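Local coordinates for glycosyl hydrolases family 31 family protein (Aspergillus niger, PDB 6DRU) that releases alpha-xylose from the non-reducing terminal glucose of xyloglucan oligosaccharides, acting as a family 31 glycoside hydrolase, at residues 167-172 against 471-476; 371-376 against 440-445; 394-397 against 403-406; 399-402 against 406-409; 427-432 against 436-441. All coordinates share one frame; numbering follows the deposited sequence.

Contact 1: 167-172 against 471-476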
# COMPACT_ATOMS: atom_id res chain seq x y z
N ILE A 167 18.42 -13.47 10.11
CA ILE A 167 19.03 -13.41 8.79
C ILE A 167 18.01 -12.82 7.83
O ILE A 167 17.01 -13.47 7.50
CB ILE A 167 19.51 -14.78 8.31
CG1 ILE A 167 20.67 -15.26 9.18
CG2 ILE A 167 19.95 -14.71 6.86
CD1 ILE A 167 20.71 -16.76 9.37
N ASP A 168 18.26 -11.59 7.38
CA ASP A 168 17.40 -10.97 6.38
C ASP A 168 17.64 -11.62 5.02
O ASP A 168 18.78 -11.89 4.64
CB ASP A 168 17.67 -9.47 6.30
CG ASP A 168 17.64 -8.80 7.66
OD1 ASP A 168 16.65 -8.99 8.40
OD2 ASP A 168 18.62 -8.09 8.00
N MET A 169 16.55 -11.86 4.29
CA MET A 169 16.65 -12.50 2.98
C MET A 169 16.66 -11.43 1.88
O MET A 169 15.74 -11.29 1.08
CB MET A 169 15.50 -13.49 2.78
CG MET A 169 15.67 -14.76 3.59
SD MET A 169 14.57 -16.07 3.03
CE MET A 169 13.15 -15.78 4.07
N VAL A 170 17.76 -10.67 1.87
CA VAL A 170 18.02 -9.67 0.84
C VAL A 170 19.49 -9.79 0.45
O VAL A 170 20.37 -9.74 1.31
CB VAL A 170 17.67 -8.24 1.30
CG1 VAL A 170 18.23 -7.97 2.69
CG2 VAL A 170 18.19 -7.22 0.31
N ASN A 171 19.75 -9.97 -0.84
CA ASN A 171 21.09 -10.28 -1.31
C ASN A 171 21.93 -9.03 -1.48
O ASN A 171 21.45 -7.99 -1.93
CB ASN A 171 21.02 -11.04 -2.64
CG ASN A 171 20.37 -12.40 -2.51
OD1 ASN A 171 20.09 -12.86 -1.40
ND2 ASN A 171 20.12 -13.04 -3.64
N PHE A 172 23.21 -9.14 -1.11
CA PHE A 172 24.21 -8.14 -1.44
C PHE A 172 25.59 -8.80 -1.36
O PHE A 172 25.70 -9.98 -1.03
CB PHE A 172 24.11 -6.89 -0.56
CG PHE A 172 24.18 -7.17 0.92
CD1 PHE A 172 25.40 -7.30 1.56
CD2 PHE A 172 23.02 -7.25 1.67
CE1 PHE A 172 25.46 -7.53 2.92
CE2 PHE A 172 23.07 -7.49 3.03
CZ PHE A 172 24.30 -7.63 3.66
N SER A 471 26.54 -15.22 -6.07
CA SER A 471 25.27 -15.35 -5.38
C SER A 471 24.54 -16.57 -5.92
O SER A 471 24.98 -17.22 -6.87
CB SER A 471 24.42 -14.08 -5.53
OG SER A 471 23.32 -14.10 -4.64
N GLY A 472 23.41 -16.88 -5.29
CA GLY A 472 22.63 -18.04 -5.68
C GLY A 472 21.45 -18.19 -4.75
O GLY A 472 21.06 -17.24 -4.08
N TYR A 473 20.89 -19.40 -4.71
CA TYR A 473 19.75 -19.63 -3.84
C TYR A 473 19.58 -21.14 -3.64
O TYR A 473 20.54 -21.91 -3.78
CB TYR A 473 18.49 -18.96 -4.41
CG TYR A 473 17.44 -18.67 -3.36
CD1 TYR A 473 17.77 -17.96 -2.21
CD2 TYR A 473 16.13 -19.10 -3.52
CE1 TYR A 473 16.82 -17.69 -1.24
CE2 TYR A 473 15.17 -18.83 -2.56
CZ TYR A 473 15.52 -18.13 -1.42
OH TYR A 473 14.58 -17.86 -0.46
N ILE A 474 18.36 -21.55 -3.31
CA ILE A 474 18.07 -22.95 -3.03
C ILE A 474 18.37 -23.80 -4.26
O ILE A 474 17.90 -23.51 -5.36
CB ILE A 474 16.61 -23.11 -2.59
CG1 ILE A 474 16.32 -22.24 -1.36
CG2 ILE A 474 16.29 -24.56 -2.30
CD1 ILE A 474 14.86 -22.16 -1.00
N GLY A 475 19.18 -24.84 -4.06
CA GLY A 475 19.48 -25.76 -5.15
C GLY A 475 20.44 -25.23 -6.18
O GLY A 475 20.51 -25.78 -7.28
N SER A 476 21.20 -24.18 -5.86
CA SER A 476 22.17 -23.64 -6.82
C SER A 476 23.26 -24.65 -7.17
O SER A 476 23.94 -24.47 -8.18
CB SER A 476 22.80 -22.36 -6.27
OG SER A 476 21.94 -21.25 -6.42
O HOH W 1 18.99 -15.47 -3.83

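Contact 2: 371-376 against 440-445. With GOL (glycerol), chain P.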
# COMPACT_ATOMS: atom_id res chain seq x y z
N SER A 371 13.29 -14.99 -22.45
CA SER A 371 13.78 -14.34 -23.66
C SER A 371 15.05 -13.55 -23.39
O SER A 371 15.92 -13.47 -24.26
CB SER A 371 12.70 -13.43 -24.24
OG SER A 371 11.57 -14.18 -24.66
N ALA A 372 15.17 -12.96 -22.20
CA ALA A 372 16.37 -12.20 -21.87
C ALA A 372 17.56 -13.12 -21.65
O ALA A 372 18.70 -12.78 -22.01
CB ALA A 372 16.12 -11.32 -20.65
N ARG A 373 17.33 -14.29 -21.04
CA ARG A 373 18.41 -15.27 -20.90
C ARG A 373 18.93 -15.70 -22.26
O ARG A 373 20.14 -15.90 -22.44
CB ARG A 373 17.92 -16.48 -20.09
CG ARG A 373 17.58 -16.15 -18.65
CD ARG A 373 17.60 -17.40 -17.79
NE ARG A 373 16.60 -18.38 -18.20
CZ ARG A 373 15.36 -18.43 -17.72
NH1 ARG A 373 14.96 -17.55 -16.82
NH2 ARG A 373 14.52 -19.36 -18.15
N LYS A 374 18.04 -15.84 -23.25
CA LYS A 374 18.47 -16.21 -24.59
C LYS A 374 19.24 -15.08 -25.26
O LYS A 374 20.25 -15.32 -25.92
CB LYS A 374 17.27 -16.57 -25.45
CG LYS A 374 17.60 -16.56 -26.95
CD LYS A 374 16.56 -17.25 -27.81
CE LYS A 374 16.49 -16.59 -29.19
NZ LYS A 374 17.83 -16.18 -29.68
N PHE A 375 18.78 -13.84 -25.07
CA PHE A 375 19.48 -12.70 -25.64
C PHE A 375 20.90 -12.61 -25.12
O PHE A 375 21.83 -12.31 -25.89
CB PHE A 375 18.71 -11.41 -25.32
CG PHE A 375 19.31 -10.18 -25.96
CD1 PHE A 375 20.35 -9.49 -25.35
CD2 PHE A 375 18.81 -9.70 -27.15
CE1 PHE A 375 20.89 -8.36 -25.93
CE2 PHE A 375 19.34 -8.57 -27.74
CZ PHE A 375 20.38 -7.90 -27.13
N LEU A 376 21.11 -12.88 -23.83
CA LEU A 376 22.43 -12.71 -23.25
C LEU A 376 23.38 -13.82 -23.69
O LEU A 376 24.56 -13.58 -23.92
CB LEU A 376 22.33 -12.65 -21.73
CG LEU A 376 23.60 -12.90 -20.92
CD1 LEU A 376 24.58 -11.76 -21.11
CD2 LEU A 376 23.26 -13.10 -19.46
N PRO A 440 19.71 -14.19 -8.87
CA PRO A 440 21.01 -14.82 -9.12
C PRO A 440 20.90 -16.28 -9.51
O PRO A 440 21.74 -16.78 -10.27
CB PRO A 440 21.76 -14.64 -7.80
CG PRO A 440 20.67 -14.59 -6.78
CD PRO A 440 19.53 -13.88 -7.44
N TRP A 441 19.89 -16.98 -8.99
CA TRP A 441 19.67 -18.37 -9.38
C TRP A 441 19.34 -18.48 -10.87
O TRP A 441 19.87 -19.35 -11.57
CB TRP A 441 18.53 -18.95 -8.53
CG TRP A 441 18.34 -20.44 -8.63
CD1 TRP A 441 18.83 -21.38 -7.77
CD2 TRP A 441 17.59 -21.15 -9.62
NE1 TRP A 441 18.43 -22.63 -8.17
CE2 TRP A 441 17.67 -22.52 -9.30
CE3 TRP A 441 16.86 -20.75 -10.75
CZ2 TRP A 441 17.05 -23.50 -10.08
CZ3 TRP A 441 16.25 -21.73 -11.51
CH2 TRP A 441 16.35 -23.09 -11.17
N ALA A 442 18.49 -17.58 -11.37
CA ALA A 442 18.17 -17.57 -12.79
C ALA A 442 19.32 -17.06 -13.64
O ALA A 442 19.39 -17.38 -14.83
CB ALA A 442 16.92 -16.73 -13.04
N HIS A 443 20.22 -16.26 -13.05
CA HIS A 443 21.41 -15.83 -13.79
C HIS A 443 22.37 -16.99 -14.01
O HIS A 443 22.92 -17.15 -15.10
CB HIS A 443 22.09 -14.68 -13.05
CG HIS A 443 23.07 -13.92 -13.89
ND1 HIS A 443 22.79 -13.51 -15.18
CD2 HIS A 443 24.32 -13.48 -13.63
CE1 HIS A 443 23.83 -12.86 -15.67
NE2 HIS A 443 24.77 -12.83 -14.75
N GLN A 444 22.60 -17.81 -12.97
CA GLN A 444 23.34 -19.05 -13.16
C GLN A 444 22.66 -19.93 -14.20
O GLN A 444 23.33 -20.52 -15.06
CB GLN A 444 23.45 -19.81 -11.84
CG GLN A 444 24.16 -19.06 -10.72
CD GLN A 444 24.24 -19.88 -9.45
OE1 GLN A 444 23.28 -19.95 -8.68
NE2 GLN A 444 25.38 -20.50 -9.22
N GLN A 445 21.33 -20.01 -14.14
CA GLN A 445 20.58 -20.84 -15.08
C GLN A 445 20.78 -20.38 -16.52
O GLN A 445 20.77 -21.21 -17.44
CB GLN A 445 19.09 -20.80 -14.71
CG GLN A 445 18.17 -21.54 -15.67
CD GLN A 445 16.71 -21.26 -15.40
OE1 GLN A 445 16.34 -20.20 -14.90
NE2 GLN A 445 15.85 -22.23 -15.73
C1 GOL P . 10.66 -18.48 -14.31
O1 GOL P . 10.13 -18.54 -15.59
C2 GOL P . 12.19 -18.57 -14.46
O2 GOL P . 12.59 -18.28 -15.76
C3 GOL P . 12.55 -20.02 -14.04
O3 GOL P . 13.94 -20.11 -14.05

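Contact 3: 394-397 against 403-406. With BGC (beta-D-glucopyranose), chain F; XYS (alpha-D-xylopyranose), chain N.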
# COMPACT_ATOMS: atom_id res chain seq x y z
N ILE A 394 30.13 -14.51 -13.81
CA ILE A 394 28.89 -13.74 -13.69
C ILE A 394 28.92 -13.02 -12.35
O ILE A 394 28.43 -13.51 -11.33
CB ILE A 394 27.65 -14.61 -13.87
CG1 ILE A 394 27.88 -15.99 -13.25
CG2 ILE A 394 27.33 -14.70 -15.34
CD1 ILE A 394 26.67 -16.91 -13.32
N ASP A 395 29.49 -11.82 -12.36
CA ASP A 395 29.76 -11.05 -11.17
C ASP A 395 28.66 -10.02 -10.94
O ASP A 395 27.99 -9.59 -11.88
CB ASP A 395 31.12 -10.36 -11.30
CG ASP A 395 31.53 -9.59 -10.07
OD1 ASP A 395 32.07 -8.48 -10.23
OD2 ASP A 395 31.28 -10.08 -8.95
N GLN A 396 28.47 -9.65 -9.67
CA GLN A 396 27.63 -8.52 -9.29
C GLN A 396 26.17 -8.71 -9.71
O GLN A 396 25.50 -7.77 -10.13
CB GLN A 396 28.18 -7.21 -9.86
CG GLN A 396 29.41 -6.73 -9.14
CD GLN A 396 29.11 -5.61 -8.17
OE1 GLN A 396 28.48 -4.62 -8.53
NE2 GLN A 396 29.56 -5.76 -6.93
N ALA A 397 25.68 -9.94 -9.60
CA ALA A 397 24.31 -10.28 -9.98
C ALA A 397 23.48 -10.69 -8.76
O ALA A 397 22.72 -11.66 -8.80
CB ALA A 397 24.30 -11.40 -11.02
N GLY A 403 24.63 -5.22 -6.92
CA GLY A 403 25.55 -6.05 -6.18
C GLY A 403 25.87 -5.63 -4.76
O GLY A 403 26.51 -6.40 -4.03
N GLU A 404 25.45 -4.44 -4.34
CA GLU A 404 25.78 -3.94 -3.01
C GLU A 404 24.51 -3.67 -2.21
O GLU A 404 23.40 -3.60 -2.76
CB GLU A 404 26.63 -2.66 -3.09
CG GLU A 404 27.88 -2.80 -3.94
CD GLU A 404 28.98 -3.58 -3.23
OE1 GLU A 404 28.83 -3.86 -2.03
OE2 GLU A 404 29.99 -3.90 -3.89
N ALA A 405 24.69 -3.51 -0.90
CA ALA A 405 23.60 -3.20 0.01
C ALA A 405 23.28 -1.71 0.05
O ALA A 405 22.49 -1.28 0.90
CB ALA A 405 23.92 -3.70 1.41
N TYR A 406 23.89 -0.93 -0.83
CA TYR A 406 23.62 0.50 -0.94
C TYR A 406 23.37 0.85 -2.40
O TYR A 406 23.86 0.17 -3.31
CB TYR A 406 24.78 1.33 -0.39
CG TYR A 406 26.14 0.85 -0.82
CD1 TYR A 406 26.69 1.25 -2.04
CD2 TYR A 406 26.89 -0.01 -0.02
CE1 TYR A 406 27.94 0.81 -2.44
CE2 TYR A 406 28.14 -0.45 -0.41
CZ TYR A 406 28.66 -0.04 -1.62
OH TYR A 406 29.90 -0.48 -2.01
C2 BGC F . 32.75 -0.50 -4.53
C3 BGC F . 31.57 -1.37 -4.75
C4 BGC F . 31.65 -2.02 -6.14
C5 BGC F . 32.99 -2.69 -6.32
C6 BGC F . 33.11 -3.21 -7.74
C1 BGC F . 33.99 -1.34 -4.73
O2 BGC F . 32.74 0.05 -3.19
O3 BGC F . 30.42 -0.60 -4.66
O4 BGC F . 30.64 -2.99 -6.27
O5 BGC F . 34.03 -1.76 -6.09
O6 BGC F . 34.47 -3.46 -8.04
C1 XYS N . 33.45 -7.06 -7.96
C2 XYS N . 33.93 -8.48 -7.77
C3 XYS N . 35.43 -8.52 -7.94
C4 XYS N . 35.81 -7.89 -9.26
C5 XYS N . 35.17 -6.53 -9.37
O1 XYS N . 34.07 -6.23 -7.01
O2 XYS N . 33.58 -8.93 -6.48
O3 XYS N . 35.88 -9.86 -7.91
O4 XYS N . 37.21 -7.76 -9.34
O5 XYS N . 33.77 -6.64 -9.26

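Contact 4: 399-402 against 406-409. With BGC (beta-D-glucopyranose), chain F.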
# COMPACT_ATOMS: atom_id res chain seq x y z
N GLY A 399 20.99 -9.05 -7.44
CA GLY A 399 19.60 -8.77 -7.68
C GLY A 399 19.17 -7.46 -7.03
O GLY A 399 19.65 -7.08 -5.95
N GLY A 400 18.24 -6.77 -7.68
CA GLY A 400 17.77 -5.49 -7.21
C GLY A 400 18.71 -4.36 -7.58
O GLY A 400 18.66 -3.85 -8.71
N ALA A 401 19.56 -3.95 -6.65
CA ALA A 401 20.62 -2.99 -6.93
C ALA A 401 21.75 -3.70 -7.68
O ALA A 401 21.63 -4.86 -8.09
CB ALA A 401 21.09 -2.32 -5.65
N LEU A 402 22.88 -3.02 -7.84
CA LEU A 402 24.00 -3.59 -8.58
C LEU A 402 25.04 -4.15 -7.61
O LEU A 402 26.16 -3.65 -7.47
CB LEU A 402 24.61 -2.54 -9.51
CG LEU A 402 25.61 -3.06 -10.56
CD1 LEU A 402 25.08 -4.32 -11.23
CD2 LEU A 402 25.92 -1.99 -11.58
N TYR A 406 23.89 -0.93 -0.83
CA TYR A 406 23.62 0.50 -0.94
C TYR A 406 23.37 0.85 -2.40
O TYR A 406 23.86 0.17 -3.31
CB TYR A 406 24.78 1.33 -0.39
CG TYR A 406 26.14 0.85 -0.82
CD1 TYR A 406 26.69 1.25 -2.04
CD2 TYR A 406 26.89 -0.01 -0.02
CE1 TYR A 406 27.94 0.81 -2.44
CE2 TYR A 406 28.14 -0.45 -0.41
CZ TYR A 406 28.66 -0.04 -1.62
OH TYR A 406 29.90 -0.48 -2.01
N GLU A 407 22.60 1.90 -2.62
CA GLU A 407 22.33 2.38 -3.97
C GLU A 407 23.41 3.37 -4.41
O GLU A 407 24.27 3.78 -3.63
CB GLU A 407 20.95 3.02 -4.05
CG GLU A 407 19.83 2.06 -4.42
CD GLU A 407 19.90 1.61 -5.87
OE1 GLU A 407 20.68 2.21 -6.64
OE2 GLU A 407 19.17 0.67 -6.23
N ASN A 408 23.36 3.72 -5.70
CA ASN A 408 24.28 4.69 -6.29
C ASN A 408 25.72 4.17 -6.25
O ASN A 408 26.65 4.86 -5.84
CB ASN A 408 24.17 6.06 -5.62
CG ASN A 408 22.75 6.61 -5.66
OD1 ASN A 408 22.24 6.97 -6.72
ND2 ASN A 408 22.11 6.66 -4.49
N ASN A 409 25.88 2.92 -6.68
CA ASN A 409 27.20 2.30 -6.71
C ASN A 409 28.14 3.08 -7.62
O ASN A 409 27.72 3.74 -8.57
CB ASN A 409 27.08 0.85 -7.19
CG ASN A 409 28.34 0.04 -6.91
OD1 ASN A 409 29.25 0.50 -6.23
ND2 ASN A 409 28.39 -1.17 -7.45
C2 BGC F . 32.75 -0.50 -4.53
C3 BGC F . 31.57 -1.37 -4.75
C4 BGC F . 31.65 -2.02 -6.14
C5 BGC F . 32.99 -2.69 -6.32
C6 BGC F . 33.11 -3.21 -7.74
C1 BGC F . 33.99 -1.34 -4.73
O2 BGC F . 32.74 0.05 -3.19
O3 BGC F . 30.42 -0.60 -4.66
O4 BGC F . 30.64 -2.99 -6.27
O5 BGC F . 34.03 -1.76 -6.09
O6 BGC F . 34.47 -3.46 -8.04

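Contact 5: 427-432 against 436-441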
# COMPACT_ATOMS: atom_id res chain seq x y z
N TYR A 427 10.10 -7.46 -12.26
CA TYR A 427 10.62 -8.56 -13.04
C TYR A 427 9.49 -9.19 -13.85
O TYR A 427 8.31 -8.87 -13.67
CB TYR A 427 11.28 -9.63 -12.16
CG TYR A 427 12.54 -9.20 -11.46
CD1 TYR A 427 13.65 -8.77 -12.18
CD2 TYR A 427 12.63 -9.25 -10.07
CE1 TYR A 427 14.81 -8.38 -11.53
CE2 TYR A 427 13.79 -8.87 -9.42
CZ TYR A 427 14.87 -8.43 -10.15
OH TYR A 427 16.02 -8.05 -9.50
N ALA A 428 9.86 -10.11 -14.74
CA ALA A 428 8.87 -10.88 -15.47
C ALA A 428 8.21 -11.94 -14.61
O ALA A 428 7.12 -12.41 -14.94
CB ALA A 428 9.50 -11.53 -16.70
N ALA A 429 8.84 -12.32 -13.50
CA ALA A 429 8.33 -13.35 -12.61
C ALA A 429 7.71 -12.79 -11.34
O ALA A 429 7.23 -13.56 -10.50
CB ALA A 429 9.44 -14.34 -12.25
N GLY A 430 7.71 -11.48 -11.18
CA GLY A 430 7.19 -10.84 -9.99
C GLY A 430 7.96 -9.57 -9.71
O GLY A 430 8.57 -9.00 -10.60
N THR A 431 7.90 -9.13 -8.46
CA THR A 431 8.67 -7.98 -8.01
C THR A 431 9.86 -8.46 -7.19
O THR A 431 10.01 -9.64 -6.88
CB THR A 431 7.80 -7.02 -7.19
OG1 THR A 431 7.37 -7.68 -5.99
CG2 THR A 431 6.60 -6.58 -8.00
N GLN A 432 10.74 -7.50 -6.86
CA GLN A 432 11.89 -7.83 -6.02
C GLN A 432 11.45 -8.40 -4.68
O GLN A 432 12.10 -9.31 -4.14
CB GLN A 432 12.76 -6.58 -5.82
CG GLN A 432 13.97 -6.81 -4.94
CD GLN A 432 15.01 -7.70 -5.59
OE1 GLN A 432 15.06 -7.82 -6.82
NE2 GLN A 432 15.84 -8.33 -4.78
N GLY A 436 12.42 -11.84 -5.71
CA GLY A 436 13.77 -11.31 -5.87
C GLY A 436 14.87 -12.33 -5.64
O GLY A 436 15.91 -12.28 -6.30
N LYS A 437 14.67 -13.26 -4.71
CA LYS A 437 15.69 -14.26 -4.42
C LYS A 437 15.98 -15.16 -5.61
O LYS A 437 16.98 -15.89 -5.59
CB LYS A 437 15.27 -15.11 -3.22
CG LYS A 437 14.83 -14.30 -2.01
CD LYS A 437 15.97 -13.48 -1.44
CE LYS A 437 16.86 -14.32 -0.55
NZ LYS A 437 18.31 -14.11 -0.84
N LEU A 438 15.14 -15.12 -6.65
CA LEU A 438 15.35 -15.94 -7.84
C LEU A 438 16.40 -15.36 -8.78
O LEU A 438 16.99 -16.11 -9.56
CB LEU A 438 14.02 -16.10 -8.59
CG LEU A 438 14.00 -16.63 -10.02
CD1 LEU A 438 14.44 -18.08 -10.08
CD2 LEU A 438 12.61 -16.47 -10.63
N TYR A 439 16.68 -14.05 -8.69
CA TYR A 439 17.49 -13.39 -9.71
C TYR A 439 18.86 -14.02 -9.90
O TYR A 439 19.20 -14.37 -11.05
CB TYR A 439 17.60 -11.89 -9.39
CG TYR A 439 18.24 -11.10 -10.51
CD1 TYR A 439 19.62 -10.91 -10.56
CD2 TYR A 439 17.47 -10.53 -11.51
CE1 TYR A 439 20.20 -10.19 -11.59
CE2 TYR A 439 18.04 -9.81 -12.53
CZ TYR A 439 19.41 -9.64 -12.57
OH TYR A 439 19.98 -8.91 -13.59
N PRO A 440 19.71 -14.19 -8.87
CA PRO A 440 21.01 -14.82 -9.12
C PRO A 440 20.90 -16.28 -9.51
O PRO A 440 21.74 -16.78 -10.27
CB PRO A 440 21.76 -14.64 -7.80
CG PRO A 440 20.67 -14.59 -6.78
CD PRO A 440 19.53 -13.88 -7.44
N TRP A 441 19.89 -16.98 -8.99
CA TRP A 441 19.67 -18.37 -9.38
C TRP A 441 19.34 -18.48 -10.87
O TRP A 441 19.87 -19.35 -11.57
CB TRP A 441 18.53 -18.95 -8.53
CG TRP A 441 18.34 -20.44 -8.63
CD1 TRP A 441 18.83 -21.38 -7.77
CD2 TRP A 441 17.59 -21.15 -9.62
NE1 TRP A 441 18.43 -22.63 -8.17
CE2 TRP A 441 17.67 -22.52 -9.30
CE3 TRP A 441 16.86 -20.75 -10.75
CZ2 TRP A 441 17.05 -23.50 -10.08
CZ3 TRP A 441 16.25 -21.73 -11.51
CH2 TRP A 441 16.35 -23.09 -11.17

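Contact 1: 167-172 against 471-476
Ser471 and Asn171 begin this contact with a loose polar meeting, in which the hydroxyl OG of Ser471 lies 3.5 Å from ND2 of Asn171. With OG anti to its own backbone N (chi1 -168°), the serine presents that oxygen to the amide. At Gly472 a water takes over: it accepts from Asn171 ND2 at 2.7 Å and donates to Gly472 O at the same 2.7 Å, a bridge from side-chain amide to backbone. The amide nitrogen also makes a weak bond to Asp398 O. Tyr473 then reaches across with its ring, and its OH comes to 3.9 Å from SD of Met169, the two side chains crossing at about a right angle. That hydroxyl is held by Met193 O, while Ile474 CG1 lies over one ring face. From Tyr473 to Ser476 the chain makes a type II turn, tied by Ser476 OG, which accepts a nearly straight bond (172°) from Tyr473 N at 2.7 Å. The contact joins edge strand 166-168, paired with strand 197-201 in the N-terminal beta region, to the catalytic-barrel loop between strands 467-469 and 481-484, with strand 176-183 and the start of helix 439-455 packed against both.

Contact 2: 371-376 against 440-445
Arg373 sends CG anti to its carbonyl carbon and then bends at chi3 (-62°), whereas Gln445 runs out extended from a CG anti to the backbone N (chi1 176°); together these torsions lay one flat group upon the other. The guanidinium and amide planes are only 20° apart and stacked, with Gln445 OE1 above the centre of the guanidinium, 3.5 Å from Arg373 CZ. Farther back along the arginine, CD touches Ala442 O at 3.5 Å. The two helices, 370-385 and 439-455, belong to the outer layer of the (beta/alpha)8 barrel and lead into strands 391-394 and 467-469, which are parallel neighbours in its wall; their axes approach to 10.6 Å here. One turn further along, Leu376 CD2 meets the ring edge of His443 at CE1, 3.8 Å away. His443 is itself anchored through ND1 to the hydroxyl of Tyr365. The arginine is gripped from several directions: NE forms a salt bridge with Glu449, NH1 bonds to Ser367 O, and a glycerol, probably from the crystallisation liquor, sets its O2 at the guanidinium edge, 2.7 Å from Arg373 NH1. Arg373 NH2 adds a weak bond to the same oxygen, and Gln445 NE2 makes another weak one, to glycerol O3.

Contact 3: 394-397 against 403-406
Gln396 lays its side-chain amide against the backbone of Gly403, its CD coming to 4.1 Å from the glycine CA. A bend at chi2 (-102°) turns this amide toward the second segment, where it crosses Glu404 at a slant, amide and carboxylate planes 46° apart. Glu404 also folds at chi2, which carries its carboxylate to the bound glucose: BGC O4 donates to Glu404 OE2 at 2.6 Å. The same oxygen accepts a bond from Asn173 ND2, and OE1 forms a salt bridge with Lys119 of the second subunit, so both carboxylate oxygens are engaged. The CB of Glu404 sits 3.6 Å above the centre of the Tyr406 ring. Tyr406 in turn meets the sugar with its edge, its OH hydrogen-bonded to BGC O3 at 2.7 Å, although the placing of that sugar oxygen is less sure. At the other end of the contact Asp395, an active-site residue, directs OD1 at the xylose, 3.0 Å from XYS C1. BGC O6 lies 3.7 Å from that anomeric carbon, consistent with a cleaved xylosyl-(1,6)-glucose link. This is the site characteristic of family 31: an aspartate at the C-terminal end of the fourth barrel strand, 391-394, faces the anomeric carbon as expected of the nucleophile, and the following loop grips the leaving sugar.

Contact 4: 399-402 against 406-409
Asn409 turns its amide between protein and sugar, donating from ND2 both to the backbone O of Leu402 and to O4 of the bound glucose. Its CG stands anti to the backbone N (chi1 -165°), which brings ND2 to the carbonyl of Leu402. The bond to BGC O4 is fairly straight (160°) and spans 3.1 Å from Asn409 ND2; the one to Leu402 O, at 3.3 Å, is weak. The backbone N of Asn409 is held by Asp355 OD1, while OD2 of that same aspartate takes the N of Leu402, so a single carboxylate from strand 355-357 fixes both segments. They are parts of one long loop following strand 391-394 of the (beta/alpha)8 barrel, folded back on itself so that its return limb carries sugar-binding groups beside the catalytic centre. Glu407 has a side chain bent at chi2 (-71°), which curls the carboxylate round until OE2 rests 3.6 Å from the methyl CB of Ala401. Its other oxygen, OE1, accepts a bond from the next residue's backbone, Asn408 N, at 3.2 Å, met on the anti side of the carboxylate. Glu407 OE1 also lies close to Asp355 OD1, a proximity of like charges that might raise the proton affinity of one of the acids. Leu402 packs among Trp325, Pro326 and Trp357. Asn408 uses both ends of its amide on the third subunit, at Arg363 and at Pro351 O of that chain.

Contact 5: 427-432 against 436-441
Aromatic packing of Tyr427 on Tyr439, combined with a close backbone approach of Gly436 to Gln432, joins the loop after strand 425-426 to the start of helix 439-455 on the flank of the catalytic barrel. The two rings meet obliquely, with centroids 5.4 Å apart and planes at 32°; the nearest atoms are Tyr427 CE1 and Tyr439 CD2, at 3.4 Å. Tyr439 has CG anti to its backbone N (chi1 -171°), which directs its ring at the loop. The Tyr427 hydroxyl donates to Gln432 OE1 at 2.9 Å, arriving nearly along the C=O axis, and accepts from Gly400 N; with two partners, the ring is held at its far end. Gly436 packs against both side chains, its CA 4.3 Å from Tyr427 CE2 and 3.8 Å from Gln432 CD. Its N makes a weak bond to Gln432 O at 3.0 Å, and the chain keeps helical backbone angles on the way to helix 439-455. At the margin Ala429 CB touches Leu438 CD2 at 4.1 Å. Thr431 is the N-cap of helix 432-435, and its OG1 also bonds to Pro131 O of the fourth subunit. A backbone bond of Gln432 with Val425 ties the junction to strand 425-426, Gln432 NE2 reaches Glu196 just before strand 197-201, and Tyr439 OH bonds to Tyr365 O just after strand 360-364.

All five contacts are largely buried, yet their chemistry follows their place. Contact 1 lies nearest the centre of the chain and binds two domains through water and side-chain tips. Contacts 2 and 5 share Pro440 and Trp441 on helix 439-455, but the former is a helix crossing built on stacked polar planes, the latter an aromatic and backbone junction. Contacts 3 and 4 share Tyr406, touch the same glucose and carry the carbohydrate-binding chemistry. Tyr427 OH with Gly400 N ties contact 5 to contact 4, and Ser476 with Gln444 ties contact 1 to contact 2. Other subunits reach every contact except 371-376 with 440-445.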